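Local structure of VIN1 (Oscarella pearsei, 6BFI) at residues D495-M500 with A608-I613; N551-E556 with M748-K753; N616-R621 with C818-P823. The protein probably binds actin filaments and may take part in cell-cell adhesion, as a sponge member of the vinculin/alpha-catenin family. One frame throughout, in Å; residues are numbered along the deposited sequence.

How the contacts relate
The six segments follow one another in the order 495-500, 551-556, 608-613, 616-621, 748-753, 818-823. Residues 495-500, at the start of helix 496-519, are met about a hundred residues later by 608-613, so contact 1 closes a loop made mostly of helix. Inside that loop lies 551-556, whose partner, 748-753, comes much later; contact 2 therefore crosses contact 1. Contact 3 opens at 616-621, just after contact 1 has closed, and ends at 818-823, so it crosses contact 2 and follows contact 1 in series. Leu497 packs on Trp617 where contacts 1 and 3 meet, and the backbones of Met748 and Arg820 join contacts 2 and 3. Contacts 2 and 3 tie the C-terminal helices to the bundle holding contact 1.

Contact 1 (D495-M500 with A608-I613); sequences DSLEFM and AVRSVI
Val609 meets Met500 through its CG1 branch, which lies 4.1 Å from the CE methyl of Met500, the two side chains passing obliquely. One residue on, Arg610 uses only the aliphatic root of its side chain here: CG rests 3.8 Å from Met500 CB, while the guanidinium turns aside to a salt bridge with Glu504. The helices 496-519 and 589-615 run nearly antiparallel at this point, their local axes 9.4 Å apart and at 155°, the arrangement of neighbours in the antiparallel helix bundles of the vinculin family. Met500, which also touches Val541 and Val544 of helix 524-550, is buried in the bundle; helix 555-569 packs on Val609. Ile613 then fills the junction with both of its branches. Its CG2, anti to the backbone N, lies 3.9 Å from Leu497 CA and equally close to Leu497 CB. The longer branch ends at Met500, where CD1 touches Met500 CE at 3.6 Å and Met500 CG at 3.7 Å. The bent Met500 chain crosses Ile613 at about a right angle.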
# COMPACT_ATOMS: atom_id res chain seq x y z
N ASP A 495 -9.43 -5.18 14.48
CA ASP A 495 -9.20 -6.27 15.42
C ASP A 495 -10.44 -7.15 15.51
O ASP A 495 -11.50 -6.69 15.95
CB ASP A 495 -8.83 -5.71 16.80
CG ASP A 495 -8.22 -6.75 17.72
OD1 ASP A 495 -8.36 -7.96 17.45
OD2 ASP A 495 -7.61 -6.35 18.74
N SER A 496 -10.30 -8.41 15.11
CA SER A 496 -11.47 -9.26 14.93
C SER A 496 -12.06 -9.70 16.27
O SER A 496 -13.28 -9.82 16.40
CB SER A 496 -11.11 -10.47 14.08
OG SER A 496 -10.75 -10.06 12.77
N LEU A 497 -11.20 -9.95 17.27
CA LEU A 497 -11.70 -10.34 18.58
C LEU A 497 -12.60 -9.27 19.18
O LEU A 497 -13.64 -9.57 19.78
CB LEU A 497 -10.53 -10.65 19.52
CG LEU A 497 -10.87 -10.94 20.99
CD1 LEU A 497 -11.91 -12.05 21.10
CD2 LEU A 497 -9.61 -11.30 21.75
N GLU A 498 -12.22 -8.00 19.01
CA GLU A 498 -13.07 -6.91 19.48
C GLU A 498 -14.40 -6.88 18.72
O GLU A 498 -15.45 -6.62 19.32
CB GLU A 498 -12.35 -5.57 19.36
CG GLU A 498 -11.20 -5.39 20.34
CD GLU A 498 -11.66 -5.37 21.79
OE1 GLU A 498 -12.87 -5.20 22.05
OE2 GLU A 498 -10.80 -5.53 22.68
N PHE A 499 -14.36 -7.14 17.41
CA PHE A 499 -15.60 -7.22 16.65
C PHE A 499 -16.50 -8.33 17.18
O PHE A 499 -17.72 -8.16 17.28
CB PHE A 499 -15.30 -7.44 15.16
CG PHE A 499 -16.52 -7.36 14.27
CD1 PHE A 499 -17.32 -8.47 14.06
CD2 PHE A 499 -16.86 -6.17 13.64
CE1 PHE A 499 -18.44 -8.40 13.25
CE2 PHE A 499 -17.98 -6.09 12.82
CZ PHE A 499 -18.77 -7.21 12.63
N MET A 500 -15.91 -9.48 17.53
CA MET A 500 -16.70 -10.59 18.04
C MET A 500 -17.26 -10.29 19.43
O MET A 500 -18.38 -10.72 19.74
CB MET A 500 -15.87 -11.87 18.07
CG MET A 500 -15.39 -12.32 16.70
SD MET A 500 -16.72 -12.40 15.49
CE MET A 500 -15.82 -12.88 14.01
N ALA A 608 -19.58 -19.19 20.21
CA ALA A 608 -18.62 -20.20 19.78
C ALA A 608 -17.54 -19.59 18.89
O ALA A 608 -16.34 -19.83 19.09
CB ALA A 608 -19.34 -21.34 19.05
N VAL A 609 -17.95 -18.78 17.90
CA VAL A 609 -16.97 -18.13 17.04
C VAL A 609 -16.05 -17.23 17.86
O VAL A 609 -14.81 -17.25 17.70
CB VAL A 609 -17.68 -17.34 15.92
CG1 VAL A 609 -16.66 -16.73 14.97
CG2 VAL A 609 -18.66 -18.24 15.18
N ARG A 610 -16.64 -16.44 18.76
CA ARG A 610 -15.85 -15.60 19.65
C ARG A 610 -14.89 -16.43 20.49
O ARG A 610 -13.79 -15.97 20.82
CB ARG A 610 -16.77 -14.78 20.55
CG ARG A 610 -16.08 -13.69 21.36
CD ARG A 610 -15.75 -14.14 22.78
NE ARG A 610 -16.94 -14.52 23.54
CZ ARG A 610 -17.21 -15.75 23.94
NH1 ARG A 610 -16.37 -16.74 23.66
NH2 ARG A 610 -18.32 -16.01 24.63
N SER A 611 -15.28 -17.66 20.85
CA SER A 611 -14.40 -18.50 21.65
C SER A 611 -13.23 -19.02 20.83
O SER A 611 -12.11 -19.12 21.34
CB SER A 611 -15.19 -19.67 22.25
OG SER A 611 -14.30 -20.63 22.81
N VAL A 612 -13.46 -19.36 19.56
CA VAL A 612 -12.37 -19.82 18.72
C VAL A 612 -11.36 -18.70 18.50
O VAL A 612 -10.15 -18.88 18.70
CB VAL A 612 -12.91 -20.37 17.38
CG1 VAL A 612 -11.76 -20.71 16.45
CG2 VAL A 612 -13.78 -21.58 17.62
N ILE A 613 -11.85 -17.52 18.11
CA ILE A 613 -10.95 -16.39 17.91
C ILE A 613 -10.24 -16.03 19.21
O ILE A 613 -9.05 -15.70 19.22
CB ILE A 613 -11.71 -15.20 17.31
CG1 ILE A 613 -12.13 -15.51 15.87
CG2 ILE A 613 -10.88 -13.92 17.39
CD1 ILE A 613 -12.72 -14.33 15.13

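Contact 2 (N551-E556 with M748-K753)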
# COMPACT_ATOMS: atom_id res chain seq x y z
N ASN A 551 -7.03 -15.24 6.47
CA ASN A 551 -5.76 -14.59 6.77
C ASN A 551 -4.78 -15.49 7.51
O ASN A 551 -3.63 -15.09 7.70
CB ASN A 551 -6.02 -13.32 7.58
CG ASN A 551 -4.78 -12.46 7.74
OD1 ASN A 551 -4.29 -11.88 6.78
ND2 ASN A 551 -4.28 -12.38 8.97
N SER A 552 -5.19 -16.68 7.92
CA SER A 552 -4.33 -17.58 8.68
C SER A 552 -3.96 -18.80 7.84
O SER A 552 -4.79 -19.35 7.12
CB SER A 552 -5.02 -18.04 9.97
OG SER A 552 -4.22 -18.96 10.68
N GLU A 553 -2.69 -19.21 7.95
CA GLU A 553 -2.21 -20.44 7.35
C GLU A 553 -2.16 -21.59 8.34
O GLU A 553 -1.55 -22.62 8.05
CB GLU A 553 -0.84 -20.23 6.72
CG GLU A 553 -0.81 -19.14 5.65
CD GLU A 553 0.10 -19.48 4.48
OE1 GLU A 553 0.90 -20.43 4.61
OE2 GLU A 553 -0.01 -18.81 3.44
N ASN A 554 -2.78 -21.43 9.51
CA ASN A 554 -2.85 -22.46 10.54
C ASN A 554 -4.05 -23.35 10.28
O ASN A 554 -5.19 -22.95 10.55
CB ASN A 554 -2.93 -21.81 11.93
CG ASN A 554 -2.86 -22.82 13.05
OD1 ASN A 554 -2.53 -23.99 12.84
ND2 ASN A 554 -3.16 -22.37 14.27
N PRO A 555 -3.84 -24.57 9.77
CA PRO A 555 -4.99 -25.38 9.32
C PRO A 555 -5.94 -25.77 10.44
O PRO A 555 -7.16 -25.81 10.22
CB PRO A 555 -4.32 -26.61 8.70
CG PRO A 555 -2.90 -26.20 8.42
CD PRO A 555 -2.56 -25.24 9.51
N GLU A 556 -5.43 -26.07 11.63
CA GLU A 556 -6.31 -26.47 12.73
C GLU A 556 -7.21 -25.33 13.17
O GLU A 556 -8.41 -25.53 13.40
CB GLU A 556 -5.47 -26.98 13.91
CG GLU A 556 -4.42 -28.02 13.53
CD GLU A 556 -5.02 -29.31 13.01
OE1 GLU A 556 -6.18 -29.62 13.35
OE2 GLU A 556 -4.33 -30.02 12.25
N MET A 748 2.47 -17.22 9.71
CA MET A 748 1.11 -17.70 9.51
C MET A 748 0.09 -16.57 9.52
O MET A 748 -1.11 -16.84 9.61
CB MET A 748 0.76 -18.74 10.58
CG MET A 748 1.94 -19.60 11.01
SD MET A 748 1.43 -21.04 11.97
CE MET A 748 0.79 -22.10 10.68
N ASP A 749 0.54 -15.33 9.43
CA ASP A 749 -0.34 -14.16 9.40
C ASP A 749 -0.17 -13.51 8.03
O ASP A 749 0.82 -12.81 7.79
CB ASP A 749 0.00 -13.19 10.53
CG ASP A 749 -1.08 -12.16 10.77
OD1 ASP A 749 -1.91 -11.94 9.86
OD2 ASP A 749 -1.11 -11.58 11.87
N LYS A 750 -1.13 -13.75 7.14
CA LYS A 750 -0.99 -13.30 5.75
C LYS A 750 -0.94 -11.78 5.65
O LYS A 750 -0.38 -11.24 4.69
CB LYS A 750 -2.12 -13.85 4.89
CG LYS A 750 -2.07 -15.36 4.70
CD LYS A 750 -3.22 -15.85 3.83
CE LYS A 750 -3.19 -17.36 3.67
NZ LYS A 750 -4.35 -17.87 2.88
N ARG A 751 -1.52 -11.07 6.63
CA ARG A 751 -1.43 -9.62 6.64
C ARG A 751 0.01 -9.16 6.83
O ARG A 751 0.54 -8.38 6.03
CB ARG A 751 -2.34 -9.05 7.74
CG ARG A 751 -3.70 -8.60 7.23
CD ARG A 751 -4.83 -9.06 8.14
NE ARG A 751 -4.69 -8.56 9.51
CZ ARG A 751 -5.49 -8.91 10.52
NH1 ARG A 751 -6.48 -9.76 10.31
NH2 ARG A 751 -5.29 -8.41 11.73
N ALA A 752 0.67 -9.64 7.89
CA ALA A 752 2.06 -9.28 8.13
C ALA A 752 2.98 -9.90 7.09
O ALA A 752 3.98 -9.29 6.68
CB ALA A 752 2.48 -9.70 9.54
N LYS A 753 2.66 -11.12 6.65
CA LYS A 753 3.41 -11.76 5.56
C LYS A 753 3.45 -10.87 4.33
O LYS A 753 4.52 -10.55 3.80
CB LYS A 753 2.75 -13.11 5.24
CG LYS A 753 3.62 -14.12 4.51
CD LYS A 753 2.77 -15.31 4.09
CE LYS A 753 3.62 -16.52 3.71
NZ LYS A 753 4.22 -17.18 4.91
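Asn551 and Asp749 meet through a short hydrogen bond, ND2 to OD1 at 2.6 Å, in which the carboxylate oxygen is approached on its syn side but 33° out of the carboxylate plane. Amide and carboxylate planes are almost perpendicular. The Asn551 side chain, with CG anti to the backbone N, is also walled in by Arg751, whose CD lies 3.2 Å from Asn551 OD1 and whose guanidinium is turned only 23° from the amide plane. Next to this tight corner the backbones pair: Lys750 N donates to Asn551 O at 2.9 Å, and Glu553 N reaches Met748 O over a longer 3.3 Å. Together these two bonds flank Ser552 and Asp749, a non-hydrogen-bonded antiparallel pair and a single beta bridge in a chain without strands. The bridge joins two helix starts. Asp749 is the N-cap of helix 750-760, its OD1 also taking a weak bond from Arg751 N; the helix end would probably stabilise its negative charge. On the other side Ser552 OG accepts from Asn554 N in an ST turn leading into helix 555-569, and Met748 CE packs 3.7 Å from Asn554 CA. In vinculin relatives head and tail pack against one another, and joining these distant helix starts is consistent with such an interface. The Glu553 flank is looser and solvent-facing. Extended Lys750 crosses Glu553 at about a right angle, bringing CE 3.5 Å from Glu553 OE2, yet its NZ stays 4.5 Å from that oxygen and instead bonds to the carbonyl of Asp550. Lys753 NZ likewise turns to backbone carbonyls, those of Ala744, Asn745 and Cys747.

Contact 3 (N616-R621 with C818-P823); sequences NWVPPR and CIRLRP
The proline-rich linker that leaves helix 589-615 is held at its very start by the segment following helix 786-817, where the Asn616 carbonyl receives the guanidinium of Arg820. Its chain extended from CG to NE, Arg820 reaches across and brings both terminal nitrogens to one oxygen. NH2 donates to Asn616 O at 2.7 Å, with the acceptor close to the guanidinium plane, and NH1 adds a weak bond of 3.0 Å to the same atom. The Asn616 amide lies almost parallel to the guanidinium, the two planes 8° apart. Val618 covers one guanidinium face, its CB 3.7 Å above the plane and offset toward the rim, with CG2 3.7 Å from Arg820 NH1; the two side chains slide past each other in opposite directions. In vinculin such a linker joins the head to the tail helices, and here it probably does the same, with the segment after the last long helix laid against its first residues. Farther along, the contact has no hydrogen bonds: Ile819 lays its side chain against the Pro620 carbonyl, CD1 3.2 Å and CG2 3.4 Å from Pro620 O, while Ile819 CG2 stands 4.4 Å from Val618 CG1. Beyond this, Arg621 leaves the contact for a salt bridge with Asp280 on helix 268-283.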
# COMPACT_ATOMS: atom_id res chain seq x y z
N ASN A 616 -7.45 -18.42 19.94
CA ASN A 616 -6.32 -18.23 19.04
C ASN A 616 -5.61 -16.90 19.26
O ASN A 616 -4.64 -16.61 18.54
CB ASN A 616 -6.77 -18.35 17.58
CG ASN A 616 -5.61 -18.59 16.63
OD1 ASN A 616 -5.17 -17.68 15.93
ND2 ASN A 616 -5.12 -19.82 16.59
N TRP A 617 -6.04 -16.09 20.22
CA TRP A 617 -5.48 -14.76 20.39
C TRP A 617 -4.09 -14.82 21.01
O TRP A 617 -3.83 -15.61 21.92
CB TRP A 617 -6.40 -13.90 21.25
CG TRP A 617 -6.01 -12.45 21.30
CD1 TRP A 617 -6.35 -11.49 20.39
CD2 TRP A 617 -5.23 -11.80 22.31
NE1 TRP A 617 -5.81 -10.28 20.77
CE2 TRP A 617 -5.13 -10.44 21.95
CE3 TRP A 617 -4.61 -12.23 23.48
CZ2 TRP A 617 -4.43 -9.51 22.71
CZ3 TRP A 617 -3.91 -11.31 24.25
CH2 TRP A 617 -3.83 -9.97 23.86
N VAL A 618 -3.20 -13.98 20.50
CA VAL A 618 -1.82 -13.88 20.98
C VAL A 618 -1.52 -12.41 21.21
O VAL A 618 -1.93 -11.56 20.40
CB VAL A 618 -0.83 -14.52 19.99
CG1 VAL A 618 0.61 -14.16 20.32
CG2 VAL A 618 -1.01 -16.03 19.96
N PRO A 619 -0.84 -12.04 22.30
CA PRO A 619 -0.45 -10.64 22.50
C PRO A 619 0.33 -10.12 21.31
O PRO A 619 1.29 -10.76 20.86
CB PRO A 619 0.42 -10.68 23.77
CG PRO A 619 0.75 -12.14 23.98
CD PRO A 619 -0.43 -12.89 23.43
N PRO A 620 -0.07 -8.96 20.76
CA PRO A 620 0.57 -8.46 19.53
C PRO A 620 2.07 -8.24 19.69
O PRO A 620 2.88 -9.03 19.20
CB PRO A 620 -0.16 -7.14 19.27
CG PRO A 620 -1.47 -7.28 19.98
CD PRO A 620 -1.18 -8.10 21.20
N ARG A 621 2.44 -7.17 20.38
CA ARG A 621 3.83 -6.83 20.60
C ARG A 621 4.40 -7.69 21.73
O ARG A 621 3.66 -8.38 22.43
CB ARG A 621 3.94 -5.34 20.92
CG ARG A 621 2.61 -4.63 20.98
CD ARG A 621 2.76 -3.19 21.41
NE ARG A 621 3.25 -3.07 22.78
CZ ARG A 621 4.51 -2.80 23.10
NH1 ARG A 621 5.42 -2.61 22.15
NH2 ARG A 621 4.87 -2.71 24.38
N CYS A 818 7.40 -11.98 13.06
CA CYS A 818 7.86 -12.97 14.03
C CYS A 818 6.88 -13.15 15.20
O CYS A 818 7.27 -13.73 16.22
CB CYS A 818 9.24 -12.58 14.57
SG CYS A 818 10.58 -12.73 13.37
N ILE A 819 5.64 -12.69 15.07
CA ILE A 819 4.67 -12.81 16.16
C ILE A 819 3.92 -14.14 16.10
O ILE A 819 3.70 -14.78 17.12
CB ILE A 819 3.71 -11.61 16.14
CG1 ILE A 819 4.48 -10.31 16.34
CG2 ILE A 819 2.64 -11.77 17.20
CD1 ILE A 819 3.65 -9.07 16.10
N ARG A 820 3.52 -14.57 14.90
CA ARG A 820 2.80 -15.83 14.71
C ARG A 820 3.61 -16.71 13.77
O ARG A 820 3.30 -16.85 12.59
CB ARG A 820 1.39 -15.57 14.16
CG ARG A 820 0.42 -14.97 15.16
CD ARG A 820 -0.99 -14.93 14.61
NE ARG A 820 -1.95 -14.40 15.57
CZ ARG A 820 -2.57 -15.14 16.49
NH1 ARG A 820 -2.34 -16.44 16.57
NH2 ARG A 820 -3.43 -14.57 17.33
N LEU A 821 4.67 -17.31 14.31
CA LEU A 821 5.51 -18.23 13.57
C LEU A 821 5.09 -19.67 13.83
O LEU A 821 4.50 -19.99 14.86
CB LEU A 821 6.98 -18.06 13.95
CG LEU A 821 7.67 -16.75 13.53
CD1 LEU A 821 9.11 -16.74 14.02
CD2 LEU A 821 7.60 -16.58 12.03
N ARG A 822 5.39 -20.54 12.87
CA ARG A 822 5.14 -21.96 13.05
C ARG A 822 6.03 -22.49 14.17
O ARG A 822 7.19 -22.08 14.30
CB ARG A 822 5.42 -22.71 11.75
CG ARG A 822 4.52 -22.29 10.60
CD ARG A 822 5.27 -22.24 9.28
NE ARG A 822 5.74 -23.56 8.86
CZ ARG A 822 6.43 -23.79 7.75
NH1 ARG A 822 6.73 -22.78 6.94
NH2 ARG A 822 6.81 -25.02 7.44
N PRO A 823 5.51 -23.39 15.01
CA PRO A 823 6.29 -23.84 16.18
C PRO A 823 7.50 -24.69 15.84
O PRO A 823 8.34 -24.91 16.72
CB PRO A 823 5.27 -24.65 16.98
CG PRO A 823 4.31 -25.15 15.96
CD PRO A 823 4.20 -24.06 14.93